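Local coordinates for protein putative esterase (Bacteroides intestinalis DSM 17393, PDB 5VOL) that hydrolyses ester bonds as a ferulic acid esterase of carbohydrate esterase family 1, probably releasing ferulate from arabinoxylan, and binds calcium, at residues W97-F101 with S139-G143; A164-I168 with V190-V196; K40-V46 with E121-I127; L32-F36 with C80-I84. All coordinates share one frame; numbering follows the deposited sequence.

Interaction 1 (W97-F101 with S139-G143); sequences WNGYF and SMGGG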
loop_
_atom_site.group_PDB
_atom_site.type_symbol
_atom_site.label_atom_id
_atom_site.label_comp_id
_atom_site.label_asym_id
_atom_site.label_seq_id
_atom_site.Cartn_x
_atom_site.Cartn_y
_atom_site.Cartn_z
ATOM N N TRP C 97 21.647 11.143 -30.125
ATOM C CA TRP C 97 21.549 9.696 -30.068
ATOM C C TRP C 97 20.781 9.218 -28.831
ATOM O O TRP C 97 21.162 9.530 -27.702
ATOM C CB TRP C 97 22.932 9.081 -30.052
ATOM C CG TRP C 97 23.658 9.134 -31.362
ATOM C CD1 TRP C 97 24.652 9.996 -31.715
ATOM C CD2 TRP C 97 23.462 8.267 -32.479
ATOM N NE1 TRP C 97 25.085 9.722 -32.990
ATOM C CE2 TRP C 97 24.372 8.660 -33.479
ATOM C CE3 TRP C 97 22.602 7.195 -32.731
ATOM C CZ2 TRP C 97 24.452 8.016 -34.708
ATOM C CZ3 TRP C 97 22.677 6.560 -33.955
ATOM C CH2 TRP C 97 23.598 6.970 -34.929
ATOM N N ASN C 98 19.718 8.457 -29.061
ATOM C CA ASN C 98 18.979 7.778 -27.992
ATOM C C ASN C 98 19.224 6.274 -28.046
ATOM O O ASN C 98 19.200 5.683 -29.121
ATOM C CB ASN C 98 17.480 8.059 -28.115
ATOM C CG ASN C 98 17.083 9.392 -27.523
ATOM O OD1 ASN C 98 16.403 9.447 -26.493
ATOM N ND2 ASN C 98 17.492 10.479 -28.173
ATOM N N GLY C 99 19.465 5.640 -26.903
ATOM C CA GLY C 99 19.555 4.189 -26.912
ATOM C C GLY C 99 20.725 3.608 -26.152
ATOM O O GLY C 99 21.673 4.322 -25.836
ATOM N N TYR C 100 20.662 2.301 -25.886
ATOM C CA TYR C 100 21.592 1.639 -24.963
ATOM C C TYR C 100 22.444 0.562 -25.626
ATOM O O TYR C 100 23.422 0.108 -25.044
ATOM C CB TYR C 100 20.807 1.031 -23.763
ATOM C CG TYR C 100 20.214 2.124 -22.908
ATOM C CD1 TYR C 100 21.023 2.867 -22.067
ATOM C CD2 TYR C 100 18.867 2.465 -23.001
ATOM C CE1 TYR C 100 20.513 3.908 -21.319
ATOM C CE2 TYR C 100 18.342 3.503 -22.251
ATOM C CZ TYR C 100 19.180 4.218 -21.406
ATOM O OH TYR C 100 18.708 5.266 -20.648
ATOM N N PHE C 101 22.088 0.153 -26.841
ATOM C CA PHE C 101 22.828 -0.929 -27.488
ATOM C C PHE C 101 23.799 -0.356 -28.528
ATOM O O PHE C 101 23.687 0.806 -28.913
ATOM C CB PHE C 101 21.865 -1.919 -28.144
ATOM C CG PHE C 101 20.681 -2.292 -27.268
ATOM C CD1 PHE C 101 20.872 -2.695 -25.959
ATOM C CD2 PHE C 101 19.386 -2.233 -27.762
ATOM C CE1 PHE C 101 19.790 -3.039 -25.143
ATOM C CE2 PHE C 101 18.293 -2.577 -26.960
ATOM C CZ PHE C 101 18.499 -2.986 -25.646
ATOM N N SER C 139 10.847 2.679 -19.627
ATOM C CA SER C 139 10.637 2.778 -21.073
ATOM C C SER C 139 11.814 2.229 -21.872
ATOM O O SER C 139 12.142 1.047 -21.770
ATOM C CB SER C 139 10.376 4.228 -21.464
ATOM O OG SER C 139 9.570 4.294 -22.620
ATOM N N MET C 140 12.425 3.085 -22.695
ATOM C CA MET C 140 13.645 2.715 -23.405
ATOM C C MET C 140 14.677 2.164 -22.431
ATOM O O MET C 140 15.338 1.165 -22.713
ATOM C CB MET C 140 14.229 3.921 -24.159
ATOM C CG MET C 140 15.492 3.640 -24.968
ATOM S SD MET C 140 16.059 5.113 -25.877
ATOM C CE MET C 140 16.911 6.042 -24.606
ATOM N N GLY C 141 14.819 2.835 -21.291
ATOM C CA GLY C 141 15.717 2.391 -20.234
ATOM C C GLY C 141 15.342 1.052 -19.605
ATOM O O GLY C 141 16.215 0.327 -19.127
ATOM N N GLY C 142 14.051 0.726 -19.606
ATOM C CA GLY C 142 13.572 -0.568 -19.148
ATOM C C GLY C 142 13.959 -1.675 -20.112
ATOM O O GLY C 142 14.278 -2.788 -19.699
ATOM N N GLY C 143 13.919 -1.381 -21.411
ATOM C CA GLY C 143 14.353 -2.355 -22.397
ATOM C C GLY C 143 15.861 -2.521 -22.337
ATOM O O GLY C 143 16.379 -3.631 -22.441
#

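Interaction 2 (A164-I168 with V190-V196); sequences ALMSI and VIENSCV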
loop_
_atom_site.group_PDB
_atom_site.type_symbol
_atom_site.label_atom_id
_atom_site.label_comp_id
_atom_site.label_asym_id
_atom_site.label_seq_id
_atom_site.Cartn_x
_atom_site.Cartn_y
_atom_site.Cartn_z
ATOM N N ALA C 164 8.519 -1.113 -19.619
ATOM C CA ALA C 164 9.729 -1.305 -20.421
ATOM C C ALA C 164 9.447 -1.400 -21.912
ATOM O O ALA C 164 8.425 -1.928 -22.323
ATOM C CB ALA C 164 10.473 -2.552 -19.962
ATOM N N LEU C 165 10.372 -0.884 -22.713
ATOM C CA LEU C 165 10.314 -1.082 -24.161
ATOM C C LEU C 165 10.910 -2.451 -24.484
ATOM O O LEU C 165 12.053 -2.549 -24.923
ATOM C CB LEU C 165 11.068 0.025 -24.886
ATOM C CG LEU C 165 11.049 0.052 -26.417
ATOM C CD1 LEU C 165 9.645 0.395 -26.930
ATOM C CD2 LEU C 165 12.086 1.055 -26.938
ATOM N N MET C 166 10.143 -3.506 -24.210
ATOM C CA MET C 166 10.617 -4.879 -24.375
ATOM C C MET C 166 10.782 -5.201 -25.858
ATOM O O MET C 166 11.603 -6.025 -26.244
ATOM C CB MET C 166 9.642 -5.861 -23.731
ATOM C CG MET C 166 9.563 -5.762 -22.202
ATOM S SD MET C 166 11.184 -5.879 -21.406
ATOM C CE MET C 166 10.692 -6.272 -19.701
ATOM N N SER C 167 9.942 -4.568 -26.665
ATOM C CA SER C 167 10.025 -4.625 -28.123
ATOM C C SER C 167 9.160 -3.495 -28.645
ATOM O O SER C 167 8.439 -2.871 -27.869
ATOM C CB SER C 167 9.552 -5.976 -28.673
ATOM O OG SER C 167 8.190 -6.230 -28.353
ATOM N N ILE C 168 9.212 -3.232 -29.950
ATOM C CA ILE C 168 8.366 -2.195 -30.539
ATOM C C ILE C 168 6.900 -2.565 -30.436
ATOM O O ILE C 168 6.511 -3.649 -30.861
ATOM C CB ILE C 168 8.704 -1.953 -32.028
ATOM C CG1 ILE C 168 10.199 -1.669 -32.192
ATOM C CG2 ILE C 168 7.853 -0.823 -32.586
ATOM C CD1 ILE C 168 10.652 -0.382 -31.537
ATOM N N VAL C 190 16.243 -1.807 -31.479
ATOM C CA VAL C 190 15.289 -2.332 -30.501
ATOM C C VAL C 190 14.679 -3.621 -31.021
ATOM O O VAL C 190 14.517 -4.590 -30.282
ATOM C CB VAL C 190 14.197 -1.304 -30.191
ATOM C CG1 VAL C 190 13.047 -1.936 -29.383
ATOM C CG2 VAL C 190 14.804 -0.147 -29.427
ATOM N N ILE C 191 14.380 -3.642 -32.313
ATOM C CA ILE C 191 13.835 -4.834 -32.944
ATOM C C ILE C 191 14.824 -5.992 -32.932
ATOM O O ILE C 191 14.460 -7.124 -32.597
ATOM C CB ILE C 191 13.409 -4.544 -34.391
ATOM C CG1 ILE C 191 12.259 -3.539 -34.401
ATOM C CG2 ILE C 191 13.003 -5.833 -35.093
ATOM C CD1 ILE C 191 11.972 -2.934 -35.765
ATOM N N GLU C 192 16.075 -5.714 -33.294
ATOM C CA GLU C 192 17.092 -6.755 -33.351
ATOM C C GLU C 192 17.373 -7.299 -31.959
ATOM O O GLU C 192 17.746 -8.461 -31.797
ATOM C CB GLU C 192 18.389 -6.229 -33.980
ATOM C CG GLU C 192 18.205 -5.665 -35.404
ATOM C CD GLU C 192 19.456 -4.962 -35.949
ATOM O OE1 GLU C 192 20.487 -4.903 -35.236
ATOM O OE2 GLU C 192 19.402 -4.464 -37.097
ATOM N N ASN C 193 17.194 -6.458 -30.947
ATOM C CA ASN C 193 17.510 -6.880 -29.586
ATOM C C ASN C 193 16.257 -7.081 -28.731
ATOM O O ASN C 193 16.286 -6.872 -27.513
ATOM C CB ASN C 193 18.458 -5.870 -28.938
ATOM C CG ASN C 193 19.862 -5.945 -29.516
ATOM O OD1 ASN C 193 20.298 -5.064 -30.272
ATOM N ND2 ASN C 193 20.569 -7.000 -29.181
ATOM N N SER C 194 15.168 -7.483 -29.383
ATOM C CA SER C 194 13.895 -7.714 -28.716
ATOM C C SER C 194 14.086 -8.542 -27.447
ATOM O O SER C 194 14.725 -9.596 -27.472
ATOM C CB SER C 194 12.912 -8.416 -29.650
ATOM O OG SER C 194 11.726 -8.784 -28.957
ATOM N N CYS C 195 13.561 -8.031 -26.340
ATOM C CA CYS C 195 13.673 -8.718 -25.061
ATOM C C CYS C 195 12.781 -9.938 -25.084
ATOM O O CYS C 195 13.108 -10.965 -24.504
ATOM C CB CYS C 195 13.294 -7.782 -23.905
ATOM S SG CYS C 195 14.468 -6.419 -23.681
ATOM N N VAL C 196 11.647 -9.806 -25.759
ATOM C CA VAL C 196 10.704 -10.899 -25.910
ATOM C C VAL C 196 11.310 -12.019 -26.741
ATOM O O VAL C 196 11.355 -13.166 -26.295
ATOM C CB VAL C 196 9.402 -10.418 -26.552
ATOM C CG1 VAL C 196 8.445 -11.587 -26.748
ATOM C CG2 VAL C 196 8.756 -9.320 -25.681
#

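Interaction 3 (K40-V46 with E121-I127); sequences KEKKYPV and EKKYRVI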
loop_
_atom_site.group_PDB
_atom_site.type_symbol
_atom_site.label_atom_id
_atom_site.label_comp_id
_atom_site.label_asym_id
_atom_site.label_seq_id
_atom_site.Cartn_x
_atom_site.Cartn_y
_atom_site.Cartn_z
ATOM N N LYS C 40 35.237 6.752 4.525
ATOM C CA LYS C 40 35.941 6.755 3.248
ATOM C C LYS C 40 36.429 5.378 2.780
ATOM O O LYS C 40 36.889 5.233 1.648
ATOM C CB LYS C 40 37.119 7.725 3.330
ATOM C CG LYS C 40 36.688 9.178 3.503
ATOM C CD LYS C 40 36.227 9.746 2.173
ATOM C CE LYS C 40 35.582 11.114 2.326
ATOM N NZ LYS C 40 36.468 12.084 3.023
ATOM N N GLU C 41 36.314 4.366 3.629
ATOM C CA GLU C 41 36.743 3.022 3.246
ATOM C C GLU C 41 35.574 2.106 2.880
ATOM O O GLU C 41 35.783 0.987 2.416
ATOM C CB GLU C 41 37.558 2.372 4.371
ATOM C CG GLU C 41 39.064 2.614 4.289
ATOM C CD GLU C 41 39.461 4.003 4.760
ATOM O OE1 GLU C 41 38.869 4.493 5.749
ATOM O OE2 GLU C 41 40.365 4.605 4.139
ATOM N N LYS C 42 34.346 2.566 3.098
ATOM C CA LYS C 42 33.186 1.735 2.806
ATOM C C LYS C 42 33.014 1.527 1.302
ATOM O O LYS C 42 33.128 2.462 0.525
ATOM C CB LYS C 42 31.921 2.356 3.405
ATOM C CG LYS C 42 30.706 1.440 3.365
ATOM C CD LYS C 42 29.566 1.990 4.211
ATOM C CE LYS C 42 28.338 1.088 4.141
ATOM N NZ LYS C 42 27.146 1.696 4.823
ATOM N N LYS C 43 32.756 0.288 0.902
ATOM C CA LYS C 43 32.407 -0.025 -0.478
ATOM C C LYS C 43 30.913 -0.327 -0.552
ATOM O O LYS C 43 30.334 -0.785 0.427
ATOM C CB LYS C 43 33.211 -1.215 -0.994
ATOM C CG LYS C 43 34.730 -1.021 -0.969
ATOM C CD LYS C 43 35.172 0.065 -1.941
ATOM C CE LYS C 43 36.633 -0.127 -2.380
ATOM N NZ LYS C 43 36.801 -1.277 -3.333
ATOM N N TYR C 44 30.306 -0.095 -1.715
ATOM C CA TYR C 44 28.853 -0.158 -1.861
ATOM C C TYR C 44 28.383 -1.021 -3.022
ATOM O O TYR C 44 29.096 -1.178 -4.019
ATOM C CB TYR C 44 28.289 1.249 -2.054
ATOM C CG TYR C 44 28.654 2.249 -0.985
ATOM C CD1 TYR C 44 27.879 2.385 0.168
ATOM C CD2 TYR C 44 29.760 3.067 -1.128
ATOM C CE1 TYR C 44 28.205 3.315 1.140
ATOM C CE2 TYR C 44 30.097 3.995 -0.157
ATOM C CZ TYR C 44 29.320 4.113 0.972
ATOM O OH TYR C 44 29.664 5.041 1.928
ATOM N N PRO C 45 27.169 -1.579 -2.911
ATOM C CA PRO C 45 26.572 -2.110 -4.132
ATOM C C PRO C 45 26.182 -0.961 -5.063
ATOM O O PRO C 45 26.228 0.204 -4.661
ATOM C CB PRO C 45 25.343 -2.886 -3.637
ATOM C CG PRO C 45 25.135 -2.466 -2.232
ATOM C CD PRO C 45 26.408 -1.940 -1.696
ATOM N N VAL C 46 25.827 -1.286 -6.299
ATOM C CA VAL C 46 25.448 -0.259 -7.252
ATOM C C VAL C 46 24.202 -0.663 -8.021
ATOM O O VAL C 46 24.006 -1.835 -8.370
ATOM C CB VAL C 46 26.596 0.065 -8.254
ATOM C CG1 VAL C 46 26.900 -1.135 -9.129
ATOM C CG2 VAL C 46 26.216 1.271 -9.114
ATOM N N GLU C 121 32.697 2.583 -11.057
ATOM C CA GLU C 121 32.804 1.652 -9.941
ATOM C C GLU C 121 34.109 1.808 -9.185
ATOM O O GLU C 121 34.187 1.450 -8.014
ATOM C CB GLU C 121 32.611 0.223 -10.428
ATOM C CG GLU C 121 31.177 0.018 -10.875
ATOM C CD GLU C 121 30.837 -1.411 -11.180
ATOM O OE1 GLU C 121 31.691 -2.305 -10.978
ATOM O OE2 GLU C 121 29.694 -1.641 -11.621
ATOM N N LYS C 122 35.116 2.381 -9.843
ATOM C CA LYS C 122 36.346 2.773 -9.169
ATOM C C LYS C 122 36.184 4.107 -8.441
ATOM O O LYS C 122 36.537 4.238 -7.275
ATOM C CB LYS C 122 37.502 2.863 -10.175
ATOM C CG LYS C 122 38.770 3.484 -9.611
ATOM C CD LYS C 122 39.899 3.461 -10.653
ATOM C CE LYS C 122 41.142 4.189 -10.154
ATOM N NZ LYS C 122 42.242 4.197 -11.177
ATOM N N LYS C 123 35.627 5.098 -9.121
ATOM C CA LYS C 123 35.536 6.434 -8.549
ATOM C C LYS C 123 34.608 6.489 -7.340
ATOM O O LYS C 123 34.865 7.220 -6.386
ATOM C CB LYS C 123 35.060 7.429 -9.603
ATOM C CG LYS C 123 34.874 8.837 -9.082
ATOM C CD LYS C 123 34.941 9.832 -10.232
ATOM C CE LYS C 123 34.970 11.267 -9.727
ATOM N NZ LYS C 123 35.248 12.209 -10.832
ATOM N N TYR C 124 33.522 5.727 -7.386
ATOM C CA TYR C 124 32.508 5.828 -6.331
ATOM C C TYR C 124 32.478 4.581 -5.454
ATOM O O TYR C 124 31.466 4.286 -4.806
ATOM C CB TYR C 124 31.131 6.127 -6.955
ATOM C CG TYR C 124 31.137 7.435 -7.710
ATOM C CD1 TYR C 124 31.230 8.644 -7.030
ATOM C CD2 TYR C 124 31.100 7.466 -9.101
ATOM C CE1 TYR C 124 31.270 9.840 -7.701
ATOM C CE2 TYR C 124 31.144 8.668 -9.787
ATOM C CZ TYR C 124 31.223 9.854 -9.082
ATOM O OH TYR C 124 31.250 11.065 -9.745
ATOM N N ARG C 125 33.604 3.867 -5.428
ATOM C CA ARG C 125 33.856 2.786 -4.467
ATOM C C ARG C 125 32.779 1.703 -4.442
ATOM O O ARG C 125 32.228 1.372 -3.386
ATOM C CB ARG C 125 34.028 3.368 -3.061
ATOM C CG ARG C 125 34.728 4.713 -3.043
ATOM C CD ARG C 125 35.380 4.990 -1.708
ATOM N NE ARG C 125 34.443 4.880 -0.599
ATOM C CZ ARG C 125 33.913 5.915 0.045
ATOM N NH1 ARG C 125 34.218 7.153 -0.308
ATOM N NH2 ARG C 125 33.079 5.703 1.054
ATOM N N VAL C 126 32.489 1.157 -5.614
ATOM C CA VAL C 126 31.529 0.076 -5.754
ATOM C C VAL C 126 32.232 -1.253 -5.491
ATOM O O VAL C 126 33.386 -1.421 -5.868
ATOM C CB VAL C 126 30.890 0.091 -7.156
ATOM C CG1 VAL C 126 30.221 -1.226 -7.472
ATOM C CG2 VAL C 126 29.913 1.278 -7.287
ATOM N N ILE C 127 31.548 -2.182 -4.824
ATOM C CA ILE C 127 32.148 -3.465 -4.471
ATOM C C ILE C 127 32.739 -4.148 -5.705
ATOM O O ILE C 127 33.855 -4.661 -5.663
ATOM C CB ILE C 127 31.125 -4.398 -3.782
ATOM C CG1 ILE C 127 30.747 -3.829 -2.417
ATOM C CG2 ILE C 127 31.692 -5.800 -3.635
ATOM C CD1 ILE C 127 29.538 -4.491 -1.777
HETATM O O HOH W 1 36.002 0.048 -6.386
HETATM O O HOH W 2 35.679 -4.387 -3.683
#

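Interaction 4 (L32-F36 with C80-I84); sequences LPKSF and CEMII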
loop_
_atom_site.group_PDB
_atom_site.type_symbol
_atom_site.label_atom_id
_atom_site.label_comp_id
_atom_site.label_asym_id
_atom_site.label_seq_id
_atom_site.Cartn_x
_atom_site.Cartn_y
_atom_site.Cartn_z
ATOM N N LEU C 32 24.996 9.560 -4.061
ATOM C CA LEU C 32 26.003 9.109 -3.111
ATOM C C LEU C 32 25.416 9.023 -1.695
ATOM O O LEU C 32 24.897 10.003 -1.185
ATOM C CB LEU C 32 27.206 10.048 -3.118
ATOM C CG LEU C 32 27.875 10.306 -4.478
ATOM C CD1 LEU C 32 28.919 11.382 -4.299
ATOM C CD2 LEU C 32 28.486 9.045 -5.015
ATOM N N PRO C 33 25.524 7.851 -1.057
ATOM C CA PRO C 33 25.010 7.621 0.303
ATOM C C PRO C 33 25.489 8.648 1.339
ATOM O O PRO C 33 26.534 9.284 1.178
ATOM C CB PRO C 33 25.550 6.234 0.653
ATOM C CG PRO C 33 25.785 5.566 -0.654
ATOM C CD PRO C 33 26.130 6.642 -1.640
ATOM N N LYS C 34 24.722 8.775 2.417
ATOM C CA LYS C 34 25.044 9.680 3.512
ATOM C C LYS C 34 26.413 9.382 4.132
ATOM O O LYS C 34 27.105 10.295 4.590
ATOM C CB LYS C 34 23.951 9.607 4.594
ATOM C CG LYS C 34 24.227 10.460 5.805
ATOM C CD LYS C 34 23.238 10.169 6.953
ATOM C CE LYS C 34 22.020 11.075 6.893
ATOM N NZ LYS C 34 21.170 10.927 8.119
ATOM N N SER C 35 26.798 8.110 4.141
ATOM C CA SER C 35 28.076 7.691 4.719
ATOM C C SER C 35 29.280 7.866 3.786
ATOM O O SER C 35 30.410 7.555 4.166
ATOM C CB SER C 35 28.004 6.227 5.137
ATOM O OG SER C 35 27.903 5.382 4.002
ATOM N N PHE C 36 29.049 8.350 2.569
ATOM C CA PHE C 36 30.114 8.327 1.564
ATOM C C PHE C 36 31.325 9.155 2.007
ATOM O O PHE C 36 32.454 8.692 1.911
ATOM C CB PHE C 36 29.592 8.815 0.208
ATOM C CG PHE C 36 30.560 8.598 -0.933
ATOM C CD1 PHE C 36 31.399 9.610 -1.342
ATOM C CD2 PHE C 36 30.619 7.382 -1.586
ATOM C CE1 PHE C 36 32.294 9.418 -2.401
ATOM C CE2 PHE C 36 31.501 7.176 -2.636
ATOM C CZ PHE C 36 32.342 8.199 -3.043
ATOM N N CYS C 80 19.315 -0.831 1.418
ATOM C CA CYS C 80 20.675 -0.626 1.909
ATOM C C CYS C 80 21.296 0.588 1.213
ATOM O O CYS C 80 20.820 1.030 0.161
ATOM C CB CYS C 80 21.537 -1.868 1.674
ATOM S SG CYS C 80 21.891 -2.171 -0.093
ATOM N N GLU C 81 22.336 1.161 1.805
ATOM C CA GLU C 81 23.053 2.212 1.108
ATOM C C GLU C 81 23.656 1.627 -0.173
ATOM O O GLU C 81 24.167 0.511 -0.186
ATOM C CB GLU C 81 24.134 2.819 1.986
ATOM C CG GLU C 81 23.615 3.621 3.152
ATOM C CD GLU C 81 24.731 4.400 3.808
ATOM O OE1 GLU C 81 25.811 3.810 3.992
ATOM O OE2 GLU C 81 24.551 5.594 4.107
ATOM N N MET C 82 23.554 2.370 -1.263
ATOM C CA MET C 82 24.054 1.899 -2.545
ATOM C C MET C 82 24.352 3.096 -3.433
ATOM O O MET C 82 23.760 4.164 -3.267
ATOM C CB MET C 82 23.038 0.974 -3.237
ATOM C CG MET C 82 21.787 1.697 -3.820
ATOM S SD MET C 82 20.538 0.555 -4.479
ATOM C CE MET C 82 19.551 0.242 -2.991
ATOM N N ILE C 83 25.287 2.913 -4.357
ATOM C CA ILE C 83 25.536 3.895 -5.412
ATOM C C ILE C 83 24.431 3.743 -6.457
ATOM O O ILE C 83 24.114 2.623 -6.877
ATOM C CB ILE C 83 26.935 3.693 -6.077
ATOM C CG1 ILE C 83 28.046 3.671 -5.017
ATOM C CG2 ILE C 83 27.197 4.756 -7.136
ATOM C CD1 ILE C 83 28.185 4.959 -4.227
ATOM N N ILE C 84 23.823 4.854 -6.856
ATOM C CA ILE C 84 22.842 4.811 -7.925
ATOM C C ILE C 84 23.311 5.757 -9.038
ATOM O O ILE C 84 23.671 6.907 -8.778
ATOM C CB ILE C 84 21.429 5.206 -7.444
ATOM C CG1 ILE C 84 21.009 4.349 -6.247
ATOM C CG2 ILE C 84 20.395 4.978 -8.554
ATOM C CD1 ILE C 84 19.714 4.831 -5.627
HETATM O O HOH W 3 22.491 7.023 2.481
#

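Interaction 1 (W97-F101 with S139-G143)
With CG anti to the backbone N (chi1 -179°) and the chain extended at chi2, M140 runs out from its helix and bends at the sulfur (chi3 80°), which lays SD and CE against the loop of N98, G99 and Y100. CE comes within 3.5 Å of G99 N, and the chain crosses N98 at about a right angle, CE lying 3.9 Å from N98 OD1. That oxygen accepts a hydrogen bond from the backbone N of W54. Y100, its CG anti to the carbonyl carbon, points at the helix start: CE2 meets M140 CE at 3.7 Å and G141 CA at 3.5 Å. The glycine lets the ring close on CA, and a side chain there would come near the Y100 hydroxyl, hydrogen-bonded to H51 O. An alanine here in place of the tyrosine is likely to open a gap beside G141, leaving M140 CE less closely held and H51 O without this partner. F101 CZ sits 3.9 Å from G143 O, which lies at the ring's edge. S139, at the N-cap with positive phi, hydrogen-bonds through OG to H252 NE2. Such a strand-to-helix turn fits the GxSxG nucleophile elbow of alpha/beta-hydrolases, S139 being the probable nucleophile.

Interaction 2 (A164-I168 with V190-V196)
V190 is the bump at the centre of this contact, and the side chains of L165 and I168 form the hollow that receives it. Its CG1, anti to the backbone N (chi1 169°), sits between the two, 3.6 Å from I168 CD1 and 4.0 Å from L165 CD2, while CG2 lies 3.9 Å from the same L165 CD2. The leucine crosses the valine at about a right angle. One helical step on, I191 extends the ridge: its CG1 rests 3.6 Å from I168 CG1, and the isoleucine therefore packs against two successive helix residues at the more exposed margin.

At the other end the backbones close up. C195 N donates to M166 O at 2.8 Å, and C195 CB fits beside the M166 thioether, 3.8 Å from SD. The bend of M166 at chi2 (-53°) sets the sulfur there; the side chain also touches T146 of helix 140-151. V196 CG2 fills the next dip, 4.1 Å from M166 CB. Between the two patches S167 CB packs against S194 OG, whose own hydrogen bond goes to K197 N as the cap of helix 195-200. The chemistry is thus mainly apolar interlocking with a single hydrogen bond between the two segments, and R228 and N229 also hold loop carbonyls, those of I168 and A164.

Interaction 3 (K40-V46 with E121-I127)
A single beta bridge joins Y44 to V126: Y44 N donates to R125 O at 2.9 Å, and I127 N returns a bond to Y44 O at 2.8 Å. After Y124 leaves helix 108-123, R125 adopts a left-handed conformation and points its side chain at the loop. A bend at chi3 (-55°) swings the guanidinium side-on to K42 O, which takes NE at 3.0 Å and NH2 at 3.3 Å. The oxygen lies within 5° of the guanidinium plane, and the NH2 bond uses a carbonyl lone pair. K40 O lies over one face of the group, while the edge of the Y44 ring runs alongside NH2, the two planes 43° apart. NH2 has a further acceptor in F36 O, and F36 also makes a cation-pi contact with R125.

K43, bent at chi2, lays its CD 3.7 Å from R125 CB. Its NZ reaches two waters by weak bonds; one water donates to both E121 O and V126 O, the other to I127 O. On the buried side V46 CB meets V126 CG2 at 3.7 Å, and both valines touch I83. In this alpha/beta-hydrolase fold the link between helix 108-123 and strand 133-138 thus bridges to the residues leading into strand 46-50, the neighbouring parallel strand of the central sheet.

Interaction 4 (L32-F36 with C80-I84)
E81 OE1 is gripped by two groups: S35 OG donates to it at 2.6 Å, approaching on the syn side and 24° out of the carboxylate plane, and K42 NZ forms a salt bridge with it from outside the pair. E81 OE2 is reached by S35 N in a weak bond of 3.4 Å, and it also accepts from a water that in turn takes the N-H of K34. Y44 OH shares a hydrogen bond with S35 OG. The glutamate's CG stands anti to the carbonyl carbon (chi1 -69°) and the chain then runs extended, carrying the carboxylate to the type I turn from P33 to F36. The S35 hydroxyl, between its backbone N and carbonyl carbon (chi1 68°), faces OE1. A leucine in place of E81 would probably strip S35 OG of its acceptor and the ammonium of K42 of its counter-charge, leaving the turn less firmly fixed.

P33 packs against the glutamate. Its CB lies 3.7 Å from E81 OE2 and its CG 3.6 Å from M82 O, a buried carbonyl with no hydrogen-bonding partner in the model. I83 supplies the apolar half: CD1 meets P33 CD at 3.7 Å, approaches L32 CD2 at 4.2 Å and reaches obliquely to the F36 ring, one face of which lies under L32 CD2. The chemistry is therefore divided, a carboxylate, probably ionised, bonded to the turn beside an apolar patch. The salt bridge to K42 would be expected to favour the ionised form of E81.

Overall arrangement
The four contacts form two pairs at different ends of one alpha/beta-hydrolase domain. Along the chain interaction 4 opens first, then 3, 1 and 2. Interactions 3 and 4, with centres about 9 Å apart, meet where K42 and Y44 touch E81 and S35; their segments alternate, tying the turn after strand 24-32 and the lead-in to strand 46-50 to strand 83-87 and the end of helix 108-123. The segments of 1 and 3 alternate too, though their nearest atoms are about 13 Å apart. Interactions 1 and 2, centres about 10 Å apart, touch through S139 O and L165 N. The central sheet thus spans from the packing of interactions 3 and 4 to the probable nucleophile elbow.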